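Local coordinates for protein putative methyltransferase (Porphyromonas gingivalis, PDB 3LL7) that is a putative methyltransferase of unestablished substrate that probably uses S-adenosylmethionine, as Rossmann-like methyltransferases do, at residues 163-168 against 201-206; 223-228 against 242-247; 95-100 against 110-115. All coordinates share one frame; numbering follows the deposited sequence.

Interaction 1 of 3, residues 163-168 against 201-206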
loop_
_atom_site.group_PDB
_atom_site.type_symbol
_atom_site.label_atom_id
_atom_site.label_comp_id
_atom_site.label_asym_id
_atom_site.label_seq_id
_atom_site.Cartn_x
_atom_site.Cartn_y
_atom_site.Cartn_z
ATOM N N HIS A 163 10.366 2.280 26.934
ATOM C CA HIS A 163 9.465 3.424 26.767
ATOM C C HIS A 163 9.665 4.108 25.409
ATOM O O HIS A 163 10.067 5.272 25.360
ATOM C CB HIS A 163 9.624 4.430 27.920
ATOM C CG HIS A 163 8.422 5.303 28.121
ATOM N ND1 HIS A 163 7.945 6.155 27.144
ATOM C CD2 HIS A 163 7.588 5.443 29.180
ATOM C CE1 HIS A 163 6.876 6.785 27.595
ATOM N NE2 HIS A 163 6.636 6.371 28.827
ATOM N N PRO A 164 9.411 3.380 24.298
ATOM C CA PRO A 164 9.694 3.945 22.976
ATOM C C PRO A 164 8.780 5.119 22.615
ATOM O O PRO A 164 7.680 5.253 23.171
ATOM C CB PRO A 164 9.419 2.763 22.040
ATOM C CG PRO A 164 8.319 2.024 22.746
ATOM C CD PRO A 164 8.773 2.055 24.185
ATOM N N ASP A 165 9.245 5.959 21.695
ATOM C CA ASP A 165 8.422 7.050 21.173
ATOM C C ASP A 165 7.322 6.433 20.323
ATOM O O ASP A 165 6.179 6.879 20.364
ATOM C CB ASP A 165 9.285 8.016 20.365
ATOM C CG ASP A 165 10.316 8.727 21.228
ATOM O OD1 ASP A 165 9.912 9.644 21.962
ATOM O OD2 ASP A 165 11.522 8.385 21.170
ATOM N N TYR A 166 7.664 5.376 19.588
ATOM C CA TYR A 166 6.692 4.688 18.731
ATOM C C TYR A 166 6.721 3.172 18.807
ATOM O O TYR A 166 7.787 2.553 18.898
ATOM C CB TYR A 166 6.859 5.104 17.277
ATOM C CG TYR A 166 7.072 6.569 17.061
ATOM C CD1 TYR A 166 5.991 7.426 16.846
ATOM C CD2 TYR A 166 8.362 7.107 17.058
ATOM C CE1 TYR A 166 6.191 8.801 16.645
ATOM C CE2 TYR A 166 8.570 8.467 16.842
ATOM C CZ TYR A 166 7.481 9.302 16.640
ATOM O OH TYR A 166 7.708 10.639 16.414
ATOM N N ILE A 167 5.531 2.586 18.805
ATOM C CA ILE A 167 5.369 1.148 18.693
ATOM C C ILE A 167 4.649 0.864 17.372
ATOM O O ILE A 167 3.525 1.346 17.142
ATOM C CB ILE A 167 4.602 0.539 19.900
ATOM C CG1 ILE A 167 5.447 0.667 21.178
ATOM C CG2 ILE A 167 4.277 -0.920 19.656
ATOM C CD1 ILE A 167 4.724 0.315 22.452
ATOM N N TYR A 168 5.311 0.092 16.519
ATOM C CA TYR A 168 4.789 -0.251 15.198
ATOM C C TYR A 168 4.321 -1.715 15.169
ATOM O O TYR A 168 4.991 -2.603 15.717
ATOM C CB TYR A 168 5.865 0.017 14.141
ATOM C CG TYR A 168 5.452 -0.386 12.758
ATOM C CD1 TYR A 168 4.521 0.367 12.036
ATOM C CD2 TYR A 168 5.962 -1.551 12.179
ATOM C CE1 TYR A 168 4.139 -0.032 10.729
ATOM C CE2 TYR A 168 5.577 -1.957 10.919
ATOM C CZ TYR A 168 4.662 -1.201 10.206
ATOM O OH TYR A 168 4.302 -1.612 8.948
ATOM N N PHE A 201 2.939 3.454 27.450
ATOM C CA PHE A 201 4.400 3.310 27.438
ATOM C C PHE A 201 5.053 3.706 26.130
ATOM O O PHE A 201 6.204 3.343 25.870
ATOM C CB PHE A 201 4.794 1.876 27.796
ATOM C CG PHE A 201 4.458 1.507 29.197
ATOM C CD1 PHE A 201 5.305 1.874 30.245
ATOM C CD2 PHE A 201 3.291 0.803 29.487
ATOM C CE1 PHE A 201 5.001 1.546 31.558
ATOM C CE2 PHE A 201 2.980 0.459 30.821
ATOM C CZ PHE A 201 3.838 0.836 31.847
ATOM N N CYS A 202 4.306 4.430 25.303
ATOM C CA CYS A 202 4.836 5.016 24.084
ATOM C C CYS A 202 4.125 6.339 23.816
ATOM O O CYS A 202 3.112 6.652 24.469
ATOM C CB CYS A 202 4.675 4.048 22.899
ATOM S SG CYS A 202 2.961 3.690 22.451
ATOM N N SER A 203 4.667 7.133 22.895
ATOM C CA SER A 203 3.977 8.341 22.452
ATOM C C SER A 203 2.822 7.975 21.523
ATOM O O SER A 203 1.689 8.397 21.760
ATOM C CB SER A 203 4.935 9.330 21.776
ATOM O OG SER A 203 5.834 9.894 22.723
ATOM N N SER A 204 3.112 7.177 20.488
ATOM C CA SER A 204 2.080 6.661 19.594
ATOM C C SER A 204 2.280 5.198 19.225
ATOM O O SER A 204 3.408 4.703 19.232
ATOM C CB SER A 204 2.056 7.461 18.291
ATOM O OG SER A 204 1.517 8.753 18.507
ATOM N N ILE A 205 1.179 4.522 18.910
ATOM C CA ILE A 205 1.230 3.247 18.201
ATOM C C ILE A 205 0.842 3.501 16.746
ATOM O O ILE A 205 -0.163 4.186 16.488
ATOM C CB ILE A 205 0.247 2.214 18.763
ATOM C CG1 ILE A 205 0.675 1.766 20.182
ATOM C CG2 ILE A 205 0.165 0.989 17.844
ATOM C CD1 ILE A 205 -0.399 0.980 20.896
ATOM N N LEU A 206 1.618 2.926 15.829
ATOM C CA LEU A 206 1.341 3.018 14.372
ATOM C C LEU A 206 1.059 1.594 13.896
ATOM O O LEU A 206 1.920 0.713 14.055
ATOM C CB LEU A 206 2.553 3.583 13.629
ATOM C CG LEU A 206 2.387 3.821 12.112
ATOM C CD1 LEU A 206 1.283 4.874 11.812
ATOM C CD2 LEU A 206 3.718 4.187 11.444
HETATM O O HOH W 1 7.692 11.168 21.225
#
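Tyr166, Ile167 and Tyr168 pair in parallel register with Ser204, Ile205 and Leu206, the two short strands lying 4.7 Å apart at closest approach and inclined by 22°, with Ile167 O accepting Leu206 N at 2.8 Å, Ile167 N giving to Ser204 O and, just ahead, Asp165 O accepting Ser204 N and, weakly, Ser203 N. A water bridges the side chains of Asp165 and Ser203: it donates to Asp165 OD1 at 2.8 Å and also bonds Ser203 OG. At the far end the backbone of Phe201 lies under the imidazole of His163, its CA 4.2 Å from the ring centroid in a CH-pi contact. Chi1 of Ile167 (-67°) brings CG1 beside Cys202 CB, and the extended chi2 (171°) carries CD1 on to the same atom at 3.8 Å. On the face shared by Tyr168 and Leu206, Tyr168 CD1 meets Leu206 CD2 at 3.9 Å; the phenol oxygen goes on to bond Asp107. Asp165 OD2 is tied to the amide of Lys96 and Ser204 OG to Arg243. The pair is thus flanked by strands 96-99 and 236-244, while helix 191-198 covers the face bearing Ile167 and Ile205.

Interaction 2 of 3, residues 223-228 against 242-247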
loop_
_atom_site.group_PDB
_atom_site.type_symbol
_atom_site.label_atom_id
_atom_site.label_comp_id
_atom_site.label_asym_id
_atom_site.label_seq_id
_atom_site.Cartn_x
_atom_site.Cartn_y
_atom_site.Cartn_z
ATOM N N LEU A 223 -9.682 2.541 19.846
ATOM C CA LEU A 223 -9.717 3.719 20.700
ATOM C C LEU A 223 -8.465 4.561 20.459
ATOM O O LEU A 223 -7.405 4.026 20.082
ATOM C CB LEU A 223 -9.834 3.326 22.187
ATOM C CG LEU A 223 -11.208 2.833 22.667
ATOM C CD1 LEU A 223 -11.184 2.398 24.155
ATOM C CD2 LEU A 223 -12.300 3.875 22.429
ATOM N N HIS A 224 -8.614 5.873 20.674
ATOM C CA HIS A 224 -7.503 6.832 20.706
ATOM C C HIS A 224 -6.829 7.071 19.371
ATOM O O HIS A 224 -5.700 7.567 19.331
ATOM C CB HIS A 224 -6.455 6.451 21.770
ATOM C CG HIS A 224 -7.019 6.427 23.155
ATOM N ND1 HIS A 224 -7.401 7.573 23.816
ATOM C CD2 HIS A 224 -7.301 5.397 23.987
ATOM C CE1 HIS A 224 -7.880 7.251 25.007
ATOM N NE2 HIS A 224 -7.826 5.938 25.136
ATOM N N VAL A 225 -7.548 6.768 18.291
ATOM C CA VAL A 225 -7.059 7.002 16.925
ATOM C C VAL A 225 -6.949 8.503 16.674
ATOM O O VAL A 225 -7.876 9.253 16.969
ATOM C CB VAL A 225 -7.989 6.350 15.883
ATOM C CG1 VAL A 225 -7.586 6.762 14.456
ATOM C CG2 VAL A 225 -7.932 4.839 16.004
ATOM N N GLN A 226 -5.808 8.928 16.135
ATOM C CA GLN A 226 -5.552 10.337 15.847
ATOM C C GLN A 226 -5.612 10.683 14.364
ATOM O O GLN A 226 -5.888 11.818 14.009
ATOM C CB GLN A 226 -4.186 10.741 16.386
ATOM C CG GLN A 226 -4.111 10.676 17.925
ATOM C CD GLN A 226 -5.096 11.607 18.604
ATOM O OE1 GLN A 226 -5.215 12.787 18.250
ATOM N NE2 GLN A 226 -5.816 11.079 19.593
ATOM N N GLU A 227 -5.306 9.705 13.518
ATOM C CA GLU A 227 -5.320 9.880 12.056
ATOM C C GLU A 227 -5.342 8.518 11.380
ATOM O O GLU A 227 -4.809 7.550 11.925
ATOM C CB GLU A 227 -4.120 10.718 11.561
ATOM C CG GLU A 227 -2.727 10.217 12.007
ATOM C CD GLU A 227 -1.588 11.149 11.577
ATOM O OE1 GLU A 227 -1.681 11.807 10.530
ATOM O OE2 GLU A 227 -0.585 11.240 12.307
ATOM N N LEU A 228 -5.931 8.439 10.181
ATOM C CA LEU A 228 -5.927 7.209 9.394
ATOM C C LEU A 228 -5.493 7.590 7.970
ATOM O O LEU A 228 -6.024 8.528 7.384
ATOM C CB LEU A 228 -7.336 6.566 9.425
ATOM C CG LEU A 228 -7.509 5.192 8.767
ATOM C CD1 LEU A 228 -8.688 4.426 9.326
ATOM C CD2 LEU A 228 -7.660 5.346 7.200
ATOM N N VAL A 242 -2.841 3.547 10.733
ATOM C CA VAL A 242 -3.587 4.223 11.782
ATOM C C VAL A 242 -2.615 4.601 12.886
ATOM O O VAL A 242 -1.763 3.794 13.249
ATOM C CB VAL A 242 -4.651 3.288 12.348
ATOM C CG1 VAL A 242 -5.433 3.996 13.397
ATOM C CG2 VAL A 242 -5.598 2.810 11.244
ATOM N N ARG A 243 -2.698 5.835 13.381
ATOM C CA ARG A 243 -1.896 6.213 14.539
ATOM C C ARG A 243 -2.791 6.436 15.736
ATOM O O ARG A 243 -3.812 7.132 15.620
ATOM C CB ARG A 243 -1.069 7.459 14.251
ATOM C CG ARG A 243 -0.131 7.854 15.428
ATOM C CD ARG A 243 0.762 9.014 15.035
ATOM N NE ARG A 243 0.006 10.252 14.844
ATOM C CZ ARG A 243 -0.381 11.051 15.843
ATOM N NH1 ARG A 243 -1.051 12.175 15.583
ATOM N NH2 ARG A 243 -0.096 10.744 17.111
HETATM N N MSE A 244 -2.420 5.822 16.870
HETATM C CA MSE A 244 -3.136 5.962 18.147
HETATM C C MSE A 244 -2.230 6.579 19.191
HETATM O O MSE A 244 -1.023 6.348 19.184
HETATM C CB MSE A 244 -3.605 4.611 18.691
HETATM C CG MSE A 244 -4.841 4.098 18.020
HETATM SE SE MSE A 244 -4.947 2.182 18.130
HETATM C CE MSE A 244 -3.467 1.887 16.915
ATOM N N SER A 245 -2.808 7.360 20.095
ATOM C CA SER A 245 -2.018 8.021 21.102
ATOM C C SER A 245 -2.920 8.441 22.255
ATOM O O SER A 245 -3.969 9.057 22.024
ATOM C CB SER A 245 -1.304 9.233 20.491
ATOM O OG SER A 245 -0.474 9.882 21.444
ATOM N N LEU A 246 -2.535 8.047 23.472
ATOM C CA LEU A 246 -3.174 8.520 24.734
ATOM C C LEU A 246 -2.719 9.940 25.055
ATOM O O LEU A 246 -3.264 10.619 25.940
ATOM C CB LEU A 246 -2.765 7.626 25.903
ATOM C CG LEU A 246 -3.407 6.269 26.218
ATOM C CD1 LEU A 246 -2.768 5.696 27.490
ATOM C CD2 LEU A 246 -4.904 6.361 26.405
ATOM N N ASN A 247 -1.708 10.361 24.309
ATOM C CA ASN A 247 -0.976 11.601 24.468
ATOM C C ASN A 247 -1.803 12.807 24.086
ATOM O O ASN A 247 -1.518 13.913 24.504
ATOM C CB ASN A 247 0.256 11.541 23.552
ATOM C CG ASN A 247 1.498 12.144 24.178
ATOM O OD1 ASN A 247 1.482 13.293 24.636
ATOM N ND2 ASN A 247 2.595 11.378 24.182
HETATM O O HOH W 2 -6.851 9.714 22.456
#
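Arg243 carries much of the contact with Glu227, its partner in a hydrogen-bonded antiparallel pair. Its CB lies 3.9 Å from Glu227 CG. CG stands anti to the backbone N (chi1 -177°), CD passes 3.8 Å from Glu227 OE2, and a bend at chi3 (68°) sets NE for a nearly straight 2.8 Å bond to that same oxygen. NE uses the anti lone pair of OE2, which lies close to the guanidinium plane, while the carboxylate is turned almost perpendicular to it. CZ and NH1 lie under Gln226 CB, which sits over one face 3.5 Å from NH1; NH1 adds a weak second bond to OE2. NH2, at the tip, reaches Glu248 in a salt bridge, while Glu227 OE1 is taken by His229. These strands form the hairpin 225-233/236-244, interrupted here by a beta bulge: the register slips by one residue between Val225 and Glu227. Gln226 N still bonds Arg243 O at 2.7 Å, and Ser245 N bonds His224 O. On the other face Val242 CG1 fits against both methyls of Val225, crossing at about a right angle, with helix 215-221 packed over them. Beyond the strands Leu246 CD2 sits over the His224 ring, 3.4 Å from its centroid, and a water in the plane of that ring joins His224 ND1 to Ser245 O.

Interaction 3 of 3, residues 95-100 against 110-115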
loop_
_atom_site.group_PDB
_atom_site.type_symbol
_atom_site.label_atom_id
_atom_site.label_comp_id
_atom_site.label_asym_id
_atom_site.label_seq_id
_atom_site.Cartn_x
_atom_site.Cartn_y
_atom_site.Cartn_z
ATOM N N THR A 95 14.536 9.424 17.560
ATOM C CA THR A 95 13.632 8.830 18.556
ATOM C C THR A 95 13.902 7.315 18.756
ATOM O O THR A 95 14.858 6.769 18.192
ATOM C CB THR A 95 12.171 9.016 18.132
ATOM O OG1 THR A 95 12.037 8.635 16.756
ATOM C CG2 THR A 95 11.716 10.485 18.321
ATOM N N LYS A 96 13.055 6.671 19.568
ATOM C CA LYS A 96 13.107 5.240 19.865
ATOM C C LYS A 96 11.882 4.550 19.271
ATOM O O LYS A 96 10.767 5.070 19.376
ATOM C CB LYS A 96 13.082 4.994 21.384
ATOM C CG LYS A 96 14.290 5.495 22.178
ATOM C CD LYS A 96 14.049 5.385 23.690
ATOM C CE LYS A 96 13.149 6.504 24.217
ATOM N NZ LYS A 96 13.210 6.663 25.715
ATOM N N VAL A 97 12.080 3.381 18.658
ATOM C CA VAL A 97 10.973 2.598 18.093
ATOM C C VAL A 97 11.010 1.110 18.482
ATOM O O VAL A 97 12.065 0.537 18.679
ATOM C CB VAL A 97 10.903 2.721 16.528
ATOM C CG1 VAL A 97 10.572 4.169 16.106
ATOM C CG2 VAL A 97 12.201 2.250 15.895
ATOM N N VAL A 98 9.840 0.501 18.600
ATOM C CA VAL A 98 9.733 -0.944 18.728
ATOM C C VAL A 98 8.862 -1.421 17.563
ATOM O O VAL A 98 7.793 -0.869 17.342
ATOM C CB VAL A 98 9.085 -1.364 20.081
ATOM C CG1 VAL A 98 8.861 -2.886 20.160
ATOM C CG2 VAL A 98 9.957 -0.924 21.250
ATOM N N ASP A 99 9.334 -2.426 16.827
ATOM C CA ASP A 99 8.537 -3.110 15.811
ATOM C C ASP A 99 8.157 -4.501 16.330
ATOM O O ASP A 99 9.022 -5.371 16.461
ATOM C CB ASP A 99 9.372 -3.218 14.533
ATOM C CG ASP A 99 8.634 -3.875 13.384
ATOM O OD1 ASP A 99 7.601 -4.551 13.573
ATOM O OD2 ASP A 99 9.115 -3.691 12.247
ATOM N N LEU A 100 6.868 -4.694 16.609
ATOM C CA LEU A 100 6.350 -5.876 17.303
ATOM C C LEU A 100 6.217 -7.101 16.430
ATOM O O LEU A 100 6.127 -8.235 16.955
ATOM C CB LEU A 100 4.975 -5.589 17.898
ATOM C CG LEU A 100 4.830 -4.499 18.963
ATOM C CD1 LEU A 100 3.369 -4.460 19.398
ATOM C CD2 LEU A 100 5.746 -4.692 20.181
ATOM N N ALA A 110 12.811 1.352 7.487
ATOM C CA ALA A 110 12.238 2.668 7.148
ATOM C C ALA A 110 12.059 3.505 8.406
ATOM O O ALA A 110 12.300 4.701 8.376
ATOM C CB ALA A 110 10.917 2.540 6.398
ATOM N N LEU A 111 11.637 2.876 9.501
ATOM C CA LEU A 111 11.539 3.568 10.799
ATOM C C LEU A 111 12.899 4.033 11.300
ATOM O O LEU A 111 13.034 5.141 11.828
ATOM C CB LEU A 111 10.892 2.688 11.865
ATOM C CG LEU A 111 9.517 2.067 11.599
ATOM C CD1 LEU A 111 9.152 1.221 12.811
ATOM C CD2 LEU A 111 8.454 3.114 11.305
HETATM N N MSE A 112 13.903 3.184 11.121
HETATM C CA MSE A 112 15.265 3.476 11.547
HETATM C C MSE A 112 16.020 4.462 10.647
HETATM O O MSE A 112 17.124 4.884 10.997
HETATM C CB MSE A 112 16.039 2.164 11.656
HETATM C CG MSE A 112 15.536 1.229 12.755
HETATM SE SE MSE A 112 15.618 1.965 14.539
HETATM C CE MSE A 112 17.489 2.396 14.621
ATOM N N SER A 113 15.437 4.841 9.507
ATOM C CA SER A 113 15.976 5.958 8.705
ATOM C C SER A 113 15.858 7.249 9.495
ATOM O O SER A 113 16.539 8.223 9.195
ATOM C CB SER A 113 15.282 6.107 7.344
ATOM O OG SER A 113 13.937 6.565 7.480
ATOM N N LYS A 114 14.985 7.250 10.502
ATOM C CA LYS A 114 14.752 8.446 11.323
ATOM C C LYS A 114 15.147 8.236 12.788
ATOM O O LYS A 114 15.829 9.067 13.388
ATOM C CB LYS A 114 13.277 8.863 11.241
ATOM C CG LYS A 114 12.773 9.234 9.826
ATOM C CD LYS A 114 13.291 10.635 9.348
ATOM C CE LYS A 114 12.503 11.796 9.948
ATOM N NZ LYS A 114 11.009 11.799 9.662
ATOM N N ALA A 115 14.689 7.122 13.363
ATOM C CA ALA A 115 14.922 6.794 14.765
ATOM C C ALA A 115 16.390 6.457 15.002
ATOM O O ALA A 115 17.070 5.987 14.093
ATOM C CB ALA A 115 14.042 5.617 15.164
#
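Val97 turns its CB toward the C-terminal part of helix 106-112 and the turn after it. The methyl of Ala115 sits against both its branches, CB lying 3.9 Å from CG1, which is anti to the carbonyl carbon (chi1 -65°), and equally near CG2. CG2 lies between the backbone N and the carbonyl carbon and also meets the selenium of Met112, a selenomethionine, at 3.7 Å. In that side chain chi2 (-60°) brings SE back toward the strand, although its CB does not point there, and a second bend at chi3 (-56°) turns CE; the two side chains slide past one another in opposite directions. Leu111 CB adds a looser approach, 4.3 Å from Val97 CG2. The three segments 96-99, 106-112 and 117-122 make a beta-alpha-beta unit, and this contact lays its helix and the following turn on the first strand. In that turn Leu111 O accepts two amides, Lys114 N and Ala115 N, and Ser113 OG folds back to donate to Ala110 O at 2.6 Å. Ala115 CB also comes within 3.3 Å of Thr95 O, where the chain enters the strand. No hydrogen bond joins the two segments. Thr95 OG1 bonds instead to Arg92 O.

All three interactions reach one mixed sheet. Interaction 3 is a buried contact between a strand and a helix with its following turn, mostly apolar, with no hydrogen bond across it; interactions 1 and 2 are strand pairings, only partly buried, with water-bridged groups at their loop ends. Interaction 1 is the middle member, its centre about 10 Å from that of interaction 3 and 11 Å from that of interaction 2. Tyr168 N bonds Val98 O on one flank and Met244 N bonds Ile205 O on the other. Strand 204-209 runs parallel to 166-173 and antiparallel to 236-244. Interaction 2 alone has a salt bridge across its segments. Interactions 2 and 3 do not touch; their nearest atoms are about 10 Å apart.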